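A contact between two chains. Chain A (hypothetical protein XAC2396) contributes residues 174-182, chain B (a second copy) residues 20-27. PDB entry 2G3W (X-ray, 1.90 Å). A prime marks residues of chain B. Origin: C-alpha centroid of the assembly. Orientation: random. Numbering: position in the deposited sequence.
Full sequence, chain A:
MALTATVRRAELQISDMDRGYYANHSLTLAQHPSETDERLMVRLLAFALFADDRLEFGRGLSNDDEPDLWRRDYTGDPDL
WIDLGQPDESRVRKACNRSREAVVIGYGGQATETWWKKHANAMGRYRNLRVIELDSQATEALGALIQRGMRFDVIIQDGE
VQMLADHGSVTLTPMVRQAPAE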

ATOM      1  N   PRO A 174       2.092   3.779   8.657  1.00 34.86           N
ATOM      2  CA  PRO A 174       0.892   4.297   7.986  1.00 35.57           C
ATOM      3  C   PRO A 174       0.318   3.271   7.031  1.00 34.90           C
ATOM      4  O   PRO A 174       1.069   2.533   6.383  1.00 35.62           O
ATOM      5  CB  PRO A 174       1.399   5.525   7.249  1.00 34.61           C
ATOM      6  CG  PRO A 174       2.655   5.950   8.084  1.00 35.19           C
ATOM      7  CD  PRO A 174       3.267   4.631   8.428  1.00 35.32           C
HETATM    8  N   MSE A 175      -0.996   3.160   7.009  1.00 34.12           N
HETATM    9  CA  MSE A 175      -1.636   2.219   6.120  1.00 35.73           C
HETATM   10  C   MSE A 175      -2.083   2.947   4.837  1.00 34.36           C
HETATM   11  O   MSE A 175      -2.830   3.896   4.887  1.00 33.59           O
HETATM   12  CB  MSE A 175      -2.778   1.446   6.836  1.00 35.15           C
HETATM   13  CG  MSE A 175      -3.761   0.759   5.890  1.00 42.69           C
HETATM   14 SE   MSE A 175      -2.952  -0.733   4.941  0.80 58.73          SE
HETATM   15  CE  MSE A 175      -4.456  -1.004   3.617  1.00 42.77           C
ATOM     16  N   VAL A 176      -1.611   2.482   3.687  1.00 33.52           N
ATOM     17  CA  VAL A 176      -1.990   3.121   2.432  1.00 33.48           C
ATOM     18  C   VAL A 176      -3.279   2.467   1.882  1.00 33.14           C
ATOM     19  O   VAL A 176      -3.245   1.339   1.398  1.00 34.16           O
ATOM     20  CB  VAL A 176      -0.851   3.056   1.420  1.00 34.16           C
ATOM     21  CG1 VAL A 176      -1.233   3.800   0.154  1.00 33.87           C
ATOM     22  CG2 VAL A 176       0.441   3.668   2.039  1.00 32.89           C
ATOM     23  N   ARG A 177      -4.412   3.153   2.019  1.00 32.16           N
ATOM     24  CA  ARG A 177      -5.680   2.704   1.455  1.00 32.07           C
ATOM     25  C   ARG A 177      -5.760   2.910  -0.052  1.00 31.18           C
ATOM     26  O   ARG A 177      -6.447   2.189  -0.736  1.00 30.38           O
ATOM     27  CB  ARG A 177      -6.843   3.470   2.115  1.00 32.68           C
ATOM     28  CG  ARG A 177      -6.913   3.321   3.643  1.00 36.30           C
ATOM     29  CD  ARG A 177      -7.450   1.963   4.031  1.00 39.26           C
ATOM     30  NE  ARG A 177      -7.812   1.891   5.466  1.00 41.79           N
ATOM     31  CZ  ARG A 177      -8.069   0.753   6.106  1.00 43.89           C
ATOM     32  NH1 ARG A 177      -7.995  -0.403   5.455  1.00 43.38           N
ATOM     33  NH2 ARG A 177      -8.402   0.751   7.397  1.00 41.67           N
ATOM     34  N   GLN A 178      -5.105   3.939  -0.570  1.00 30.60           N
ATOM     35  CA  GLN A 178      -5.151   4.211  -2.003  1.00 30.62           C
ATOM     36  C   GLN A 178      -3.939   5.045  -2.339  1.00 31.21           C
ATOM     37  O   GLN A 178      -3.575   5.880  -1.539  1.00 31.02           O
ATOM     38  CB  GLN A 178      -6.418   5.004  -2.343  1.00 29.98           C
ATOM     39  CG  GLN A 178      -6.677   5.088  -3.858  1.00 33.05           C
ATOM     40  CD  GLN A 178      -8.087   5.514  -4.233  1.00 30.28           C
ATOM     41  OE1 GLN A 178      -9.049   5.047  -3.649  1.00 32.33           O
ATOM     42  NE2 GLN A 178      -8.206   6.366  -5.257  1.00 29.66           N
ATOM     43  N   ALA A 179      -3.307   4.817  -3.491  1.00 32.14           N
ATOM     44  CA  ALA A 179      -2.215   5.689  -3.933  1.00 33.33           C
ATOM     45  C   ALA A 179      -2.374   5.960  -5.423  1.00 35.05           C
ATOM     46  O   ALA A 179      -2.891   5.099  -6.129  1.00 35.53           O
ATOM     47  CB  ALA A 179      -0.858   5.042  -3.629  1.00 33.64           C
ATOM     48  N   PRO A 180      -1.961   7.158  -5.914  1.00 35.59           N
ATOM     49  CA  PRO A 180      -1.984   7.410  -7.365  1.00 37.13           C
ATOM     50  C   PRO A 180      -1.202   6.371  -8.183  1.00 38.96           C
ATOM     51  O   PRO A 180      -0.189   5.858  -7.719  1.00 38.38           O
ATOM     52  CB  PRO A 180      -1.290   8.777  -7.525  1.00 36.66           C
ATOM     53  CG  PRO A 180      -1.299   9.414  -6.192  1.00 36.09           C
ATOM     54  CD  PRO A 180      -1.529   8.338  -5.137  1.00 35.70           C
ATOM     55  N   ALA A 181      -1.687   6.063  -9.386  1.00 41.02           N
ATOM     56  CA  ALA A 181      -0.937   5.227 -10.314  1.00 43.91           C
ATOM     57  C   ALA A 181       0.397   5.891 -10.607  1.00 45.49           C
ATOM     58  O   ALA A 181       0.467   7.099 -10.823  1.00 45.82           O
ATOM     59  CB  ALA A 181      -1.716   4.981 -11.608  1.00 43.93           C
ATOM     60  N   GLU A 182       1.456   5.102 -10.531  1.00 47.55           N
ATOM     61  CA  GLU A 182       2.767   5.539 -10.991  1.00 49.84           C
ATOM     62  C   GLU A 182       2.911   5.339 -12.503  1.00 50.11           C
ATOM     63  O   GLU A 182       2.184   4.581 -13.153  1.00 50.67           O
ATOM     64  CB  GLU A 182       3.882   4.811 -10.232  1.00 50.41           C
ATOM     65  CG  GLU A 182       3.535   3.379  -9.814  1.00 53.59           C
ATOM     66  CD  GLU A 182       4.292   2.937  -8.569  1.00 57.63           C
ATOM     67  OE1 GLU A 182       4.264   3.678  -7.557  1.00 59.81           O
ATOM     68  OE2 GLU A 182       4.921   1.848  -8.605  1.00 59.51           O
ATOM     69  OXT GLU A 182       3.782   5.946 -13.120  1.00 51.25           O
TER
ATOM     70  N   GLY B  20      -7.903  -8.980   7.085  1.00 37.26           N
ATOM     71  CA  GLY B  20      -8.341  -7.644   7.506  1.00 36.14           C
ATOM     72  C   GLY B  20      -7.680  -6.525   6.678  1.00 35.60           C
ATOM     73  O   GLY B  20      -7.342  -5.459   7.196  1.00 36.52           O
ATOM     74  N   TYR B  21      -7.498  -6.775   5.386  1.00 34.03           N
ATOM     75  CA  TYR B  21      -6.863  -5.855   4.458  1.00 32.37           C
ATOM     76  C   TYR B  21      -7.899  -5.242   3.510  1.00 33.22           C
ATOM     77  O   TYR B  21      -8.659  -5.977   2.810  1.00 33.56           O
ATOM     78  CB  TYR B  21      -5.755  -6.562   3.661  1.00 31.38           C
ATOM     79  CG  TYR B  21      -5.015  -5.658   2.679  1.00 32.12           C
ATOM     80  CD1 TYR B  21      -3.968  -4.831   3.117  1.00 32.66           C
ATOM     81  CD2 TYR B  21      -5.389  -5.606   1.321  1.00 32.07           C
ATOM     82  CE1 TYR B  21      -3.288  -3.978   2.215  1.00 28.68           C
ATOM     83  CE2 TYR B  21      -4.718  -4.757   0.421  1.00 31.50           C
ATOM     84  CZ  TYR B  21      -3.641  -3.975   0.896  1.00 30.02           C
ATOM     85  OH  TYR B  21      -2.988  -3.132   0.036  1.00 31.71           O
ATOM     86  N   TYR B  22      -7.963  -3.903   3.510  1.00 31.61           N
ATOM     87  CA  TYR B  22      -8.952  -3.149   2.680  1.00 31.18           C
ATOM     88  C   TYR B  22      -8.170  -2.028   2.022  1.00 30.84           C
ATOM     89  O   TYR B  22      -7.558  -1.218   2.738  1.00 30.25           O
ATOM     90  CB  TYR B  22     -10.054  -2.557   3.569  1.00 31.79           C
ATOM     91  CG  TYR B  22     -10.752  -3.636   4.372  1.00 33.65           C
ATOM     92  CD1 TYR B  22     -11.815  -4.355   3.828  1.00 35.76           C
ATOM     93  CD2 TYR B  22     -10.313  -3.960   5.654  1.00 34.55           C
ATOM     94  CE1 TYR B  22     -12.438  -5.353   4.551  1.00 37.08           C
ATOM     95  CE2 TYR B  22     -10.917  -4.971   6.386  1.00 34.80           C
ATOM     96  CZ  TYR B  22     -11.978  -5.652   5.828  1.00 36.79           C
ATOM     97  OH  TYR B  22     -12.579  -6.656   6.567  1.00 37.49           O
ATOM     98  N   ALA B  23      -8.132  -2.002   0.691  1.00 30.26           N
ATOM     99  CA  ALA B  23      -7.359  -0.990  -0.070  1.00 29.76           C
ATOM    100  C   ALA B  23      -7.780  -1.026  -1.511  1.00 30.27           C
ATOM    101  O   ALA B  23      -8.266  -2.071  -1.989  1.00 31.22           O
ATOM    102  CB  ALA B  23      -5.823  -1.303  -0.021  1.00 30.09           C
ATOM    103  N   ASN B  24      -7.550   0.080  -2.223  1.00 30.04           N
ATOM    104  CA  ASN B  24      -7.711   0.120  -3.680  1.00 30.31           C
ATOM    105  C   ASN B  24      -6.296   0.232  -4.272  1.00 30.30           C
ATOM    106  O   ASN B  24      -5.474   0.904  -3.688  1.00 30.28           O
ATOM    107  CB  ASN B  24      -8.511   1.335  -4.134  1.00 28.79           C
ATOM    108  CG  ASN B  24      -9.918   1.310  -3.698  1.00 31.20           C
ATOM    109  OD1 ASN B  24     -10.489   0.254  -3.461  1.00 31.23           O
ATOM    110  ND2 ASN B  24     -10.523   2.484  -3.606  1.00 32.23           N
ATOM    111  N   HIS B  25      -6.041  -0.420  -5.399  1.00 31.44           N
ATOM    112  CA  HIS B  25      -4.711  -0.433  -6.098  1.00 32.70           C
ATOM    113  C   HIS B  25      -4.945  -0.137  -7.574  1.00 34.24           C
ATOM    114  O   HIS B  25      -5.903  -0.669  -8.143  1.00 33.94           O
ATOM    115  CB  HIS B  25      -4.070  -1.818  -5.997  1.00 33.78           C
ATOM    116  CG  HIS B  25      -3.626  -2.169  -4.616  1.00 31.46           C
ATOM    117  ND1 HIS B  25      -2.384  -1.815  -4.142  1.00 33.33           N
ATOM    118  CD2 HIS B  25      -4.285  -2.722  -3.565  1.00 35.26           C
ATOM    119  CE1 HIS B  25      -2.271  -2.175  -2.874  1.00 34.00           C
ATOM    120  NE2 HIS B  25      -3.401  -2.746  -2.501  1.00 32.16           N
ATOM    121  N   SER B  26      -4.130   0.751  -8.161  1.00 34.33           N
ATOM    122  CA  SER B  26      -4.066   0.990  -9.608  1.00 35.05           C
ATOM    123  C   SER B  26      -2.701   0.529 -10.135  1.00 34.69           C
ATOM    124  O   SER B  26      -1.656   1.130  -9.822  1.00 35.33           O
ATOM    125  CB  SER B  26      -4.254   2.470  -9.978  1.00 35.46           C
ATOM    126  OG  SER B  26      -5.473   2.966  -9.453  1.00 39.55           O
ATOM    127  N   LEU B  27      -2.729  -0.508 -10.967  1.00 34.30           N
ATOM    128  CA  LEU B  27      -1.511  -1.267 -11.365  1.00 33.91           C
ATOM    129  C   LEU B  27      -1.317  -1.235 -12.873  1.00 34.83           C
ATOM    130  O   LEU B  27      -2.282  -1.136 -13.603  1.00 33.39           O
ATOM    131  CB  LEU B  27      -1.644  -2.722 -10.916  1.00 34.25           C
ATOM    132  CG  LEU B  27      -2.011  -3.036  -9.452  1.00 35.31           C
ATOM    133  CD1 LEU B  27      -2.456  -4.492  -9.205  1.00 33.31           C
ATOM    134  CD2 LEU B  27      -0.850  -2.709  -8.534  1.00 36.07           C
TER
HETATM  135  O   HOH W   1      -1.865  -0.906   0.592  1.00 31.60           O
HETATM  136  O   HOH W   2      -3.151   1.215  -1.956  1.00 36.35           O
HETATM  137  O   HOH W   3      -6.685  -3.113   6.070  1.00 41.34           O
HETATM  138  O   HOH W   4      -5.125   5.301  -7.909  1.00 32.50           O
HETATM  139  O   HOH W   5      -2.200   2.016  -6.532  1.00 33.38           O

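This contact illustrates how two chain segments running in nearly the same direction, 17° apart end to end, can pair through a few direct hydrogen bonds, with water bridging much of the remainder and a few apolar contacts beside them. The direct pairing centres on Arg177, where chain A turns a corner and its backbone comes nearest to Ala23′, CA to CA 4.3 Å. Here Asn24′ N donates to Arg177 O at 2.8 Å with an angle of 168°, a nearly linear bond between backbones. The same arginine reaches back along the partner strand: although its CA-to-CB bond points sideways, m rotamers at chi1 and chi2 bring NH1 to within 2.9 Å of Tyr22′ O, which lies near the guanidinium plane, as suits an N-H donor. One residue thus accepts through its backbone and donates through its side chain. Next along, the amide side chains pair, Asn24′ ND2 donating to Gln178 OE1 at 3.0 Å.

Beyond this cluster the backbones do not bond directly, and ordered water spans the gap. Water 5 donates to Ala179 O (3.2 Å) and accepts from Ser26′ N (2.8 Å), while water 4 links the same carbonyl to Ser26′ OG. Water 2 joins Asn24′ O to Val176 O, the latter by a weak bond. Val176 O also receives a bond from water 1, which lies 2.6 Å from Tyr21′ OH; that hydroxyl is in turn hydrogen-bonded to His25′ NE2 at 2.6 Å, so the chain of polar contacts continues within chain B, from Tyr21′ to His25′.

Apolar contacts are few. The CA-to-CB bond of the selenomethionine Met175 points toward the partner strand, and its CE lies 3.5 Å from Tyr21′ CE1 and 3.9 Å from Ala23′ CB, approaching the tyrosine ring obliquely. Towards the other end, Ala181 CB meets Ser26′ CB at 3.9 Å. The two stretches bury 422 Å² between them, both sides summed, and three direct hydrogen bonds are made across them.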